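Local coordinates for protein X-PRO dipeptidase (Streptococcus pyogenes M1 GAS, PDB 3O5V) that probably acts, as a manganese-dependent Xaa-Pro dipeptidase, to split dipeptides ending in proline, and is represented here by its creatinase/prolidase N-terminal domain, at residues A20-P25 with Y99-H104. Sequence-based numbering, arbitrary orientation.
Sequences AIFSDP and YAEFDH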
loop_
_atom_site.group_PDB
_atom_site.type_symbol
_atom_site.label_atom_id
_atom_site.label_comp_id
_atom_site.label_asym_id
_atom_site.label_seq_id
_atom_site.Cartn_x
_atom_site.Cartn_y
_atom_site.Cartn_z
ATOM N N ALA A 20 -6.639 -2.688 -0.483
ATOM C CA ALA A 20 -6.468 -1.346 0.081
ATOM C C ALA A 20 -5.027 -0.919 -0.162
ATOM O O ALA A 20 -4.099 -1.726 0.016
ATOM C CB ALA A 20 -6.783 -1.329 1.574
ATOM N N ILE A 21 -4.835 0.330 -0.579
ATOM C CA ILE A 21 -3.493 0.864 -0.807
ATOM C C ILE A 21 -3.250 2.030 0.121
ATOM O O ILE A 21 -3.861 3.095 -0.036
ATOM C CB ILE A 21 -3.254 1.315 -2.294
ATOM C CG1 ILE A 21 -3.651 0.207 -3.276
ATOM C CG2 ILE A 21 -1.812 1.781 -2.487
ATOM C CD1 ILE A 21 -3.382 0.545 -4.756
ATOM N N PHE A 22 -2.384 1.837 1.111
ATOM C CA PHE A 22 -2.067 2.939 2.016
ATOM C C PHE A 22 -0.843 3.704 1.525
ATOM O O PHE A 22 0.078 3.092 0.985
ATOM C CB PHE A 22 -1.886 2.421 3.444
ATOM C CG PHE A 22 -3.121 1.758 3.994
ATOM C CD1 PHE A 22 -4.093 2.507 4.658
ATOM C CD2 PHE A 22 -3.327 0.389 3.821
ATOM C CE1 PHE A 22 -5.252 1.890 5.167
ATOM C CE2 PHE A 22 -4.473 -0.241 4.324
ATOM C CZ PHE A 22 -5.443 0.521 4.992
ATOM N N SER A 23 -0.854 5.034 1.672
ATOM C CA SER A 23 0.280 5.865 1.224
ATOM C C SER A 23 0.817 6.812 2.305
ATOM O O SER A 23 1.961 7.276 2.211
ATOM C CB SER A 23 -0.078 6.658 -0.043
ATOM O OG SER A 23 -1.250 7.426 0.191
ATOM N N ASP A 24 -0.009 7.127 3.312
ATOM C CA ASP A 24 0.342 8.135 4.301
ATOM C C ASP A 24 1.309 7.470 5.272
ATOM O O ASP A 24 0.947 6.444 5.878
ATOM C CB ASP A 24 -0.936 8.606 5.032
ATOM C CG ASP A 24 -0.701 9.793 5.980
ATOM O OD1 ASP A 24 0.392 9.941 6.573
ATOM O OD2 ASP A 24 -1.654 10.580 6.145
ATOM N N PRO A 25 2.533 8.028 5.425
ATOM C CA PRO A 25 3.484 7.447 6.392
ATOM C C PRO A 25 2.900 7.270 7.802
ATOM O O PRO A 25 3.255 6.310 8.514
ATOM C CB PRO A 25 4.605 8.482 6.429
ATOM C CG PRO A 25 4.599 9.076 5.048
ATOM C CD PRO A 25 3.135 9.145 4.673
ATOM N N TYR A 99 -9.487 0.413 -2.510
ATOM C CA TYR A 99 -9.552 1.529 -1.584
ATOM C C TYR A 99 -8.192 2.223 -1.441
ATOM O O TYR A 99 -7.168 1.550 -1.359
ATOM C CB TYR A 99 -10.065 1.049 -0.233
ATOM C CG TYR A 99 -11.574 0.984 -0.186
ATOM C CD1 TYR A 99 -12.306 1.980 0.459
ATOM C CD2 TYR A 99 -12.269 -0.057 -0.803
ATOM C CE1 TYR A 99 -13.690 1.941 0.501
ATOM C CE2 TYR A 99 -13.670 -0.105 -0.771
ATOM C CZ TYR A 99 -14.365 0.898 -0.117
ATOM O OH TYR A 99 -15.739 0.868 -0.076
ATOM N N ALA A 100 -8.185 3.558 -1.426
ATOM C CA ALA A 100 -6.949 4.325 -1.199
ATOM C C ALA A 100 -7.218 5.589 -0.377
ATOM O O ALA A 100 -8.366 6.000 -0.238
ATOM C CB ALA A 100 -6.256 4.667 -2.540
ATOM N N GLU A 101 -6.166 6.185 0.186
ATOM C CA GLU A 101 -6.309 7.325 1.100
ATOM C C GLU A 101 -6.332 8.631 0.319
ATOM O O GLU A 101 -5.279 9.250 0.090
ATOM C CB GLU A 101 -5.159 7.377 2.120
ATOM C CG GLU A 101 -5.054 6.160 2.992
ATOM C CD GLU A 101 -3.937 6.297 4.003
ATOM O OE1 GLU A 101 -2.786 5.918 3.685
ATOM O OE2 GLU A 101 -4.211 6.797 5.115
ATOM N N PHE A 102 -7.538 9.057 -0.058
ATOM C CA PHE A 102 -7.714 10.243 -0.910
ATOM C C PHE A 102 -7.250 11.539 -0.225
ATOM O O PHE A 102 -6.923 12.513 -0.917
ATOM C CB PHE A 102 -9.176 10.379 -1.364
ATOM C CG PHE A 102 -9.603 9.418 -2.466
ATOM C CD1 PHE A 102 -8.762 8.407 -2.946
ATOM C CD2 PHE A 102 -10.889 9.530 -3.014
ATOM C CE1 PHE A 102 -9.190 7.538 -3.965
ATOM C CE2 PHE A 102 -11.329 8.671 -4.018
ATOM C CZ PHE A 102 -10.477 7.670 -4.498
ATOM N N ASP A 103 -7.203 11.554 1.114
ATOM C CA ASP A 103 -6.669 12.729 1.837
ATOM C C ASP A 103 -5.150 12.878 1.847
ATOM O O ASP A 103 -4.632 13.911 2.283
ATOM C CB ASP A 103 -7.181 12.812 3.276
ATOM C CG ASP A 103 -8.424 13.667 3.397
ATOM O OD1 ASP A 103 -8.608 14.599 2.580
ATOM O OD2 ASP A 103 -9.219 13.396 4.314
ATOM N N HIS A 104 -4.438 11.852 1.390
ATOM C CA HIS A 104 -2.982 11.907 1.376
ATOM C C HIS A 104 -2.398 11.738 -0.032
ATOM O O HIS A 104 -1.463 12.431 -0.425
ATOM C CB HIS A 104 -2.375 10.867 2.334
ATOM C CG HIS A 104 -0.906 10.708 2.141
ATOM N ND1 HIS A 104 0.022 11.490 2.800
ATOM C CD2 HIS A 104 -0.208 9.931 1.284
ATOM C CE1 HIS A 104 1.234 11.165 2.387
ATOM N NE2 HIS A 104 1.122 10.216 1.473
HETATM O O HOH W 1 -3.377 5.885 -0.746
#
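The imidazole of His-104, flat enough to lie against a backbone, sits beneath Asp-24, whose CA is 3.4 Å from the ring centroid and only 4° off the ring normal, a CH-pi contact. With CG of His-104 anti to the backbone N (chi1 168°), the ring reaches across to Asp-24, and the aspartate carboxylate is stacked with an offset near ND1, the two planes 25° apart. Small Ser-23 fits a buried turn, its OG meeting CD2 of His-104 at the ring edge, 2.9 Å away, while CE1 packs against Pro-25 CD. Asp-24 suits the N-cap of helix 25-32, since its OD1 accepts from Val-26 N, and proline fits the first turn, where no backbone N-H is needed. Upstream, strands 19-22 and 97-100 run parallel as adjacent strands of the domain's mixed sheet, between 44-48 and 120-123, joined by the hydrogen bond from Ile-21 N to Tyr-99 O (2.7 Å). Past it the strands part, and a water bridges the gap, donating to Ile-21 O, accepting from Glu-101 N and hydrogen-bonded to Ser-23 OG. Glu-101, long enough to span the widening, extends beyond CG and delivers OE1 to two backbone donors: Ser-23 N at 2.9 Å, nearly in line with the C-O bond, and Asp-24 N at 3.1 Å, from above the carboxylate plane. OE2 of Glu-101 is hydrogen-bonded to Thr-27 OG1, and OE1 also touches the edge of the Phe-22 ring, which packs on Ile-8 and Val-128.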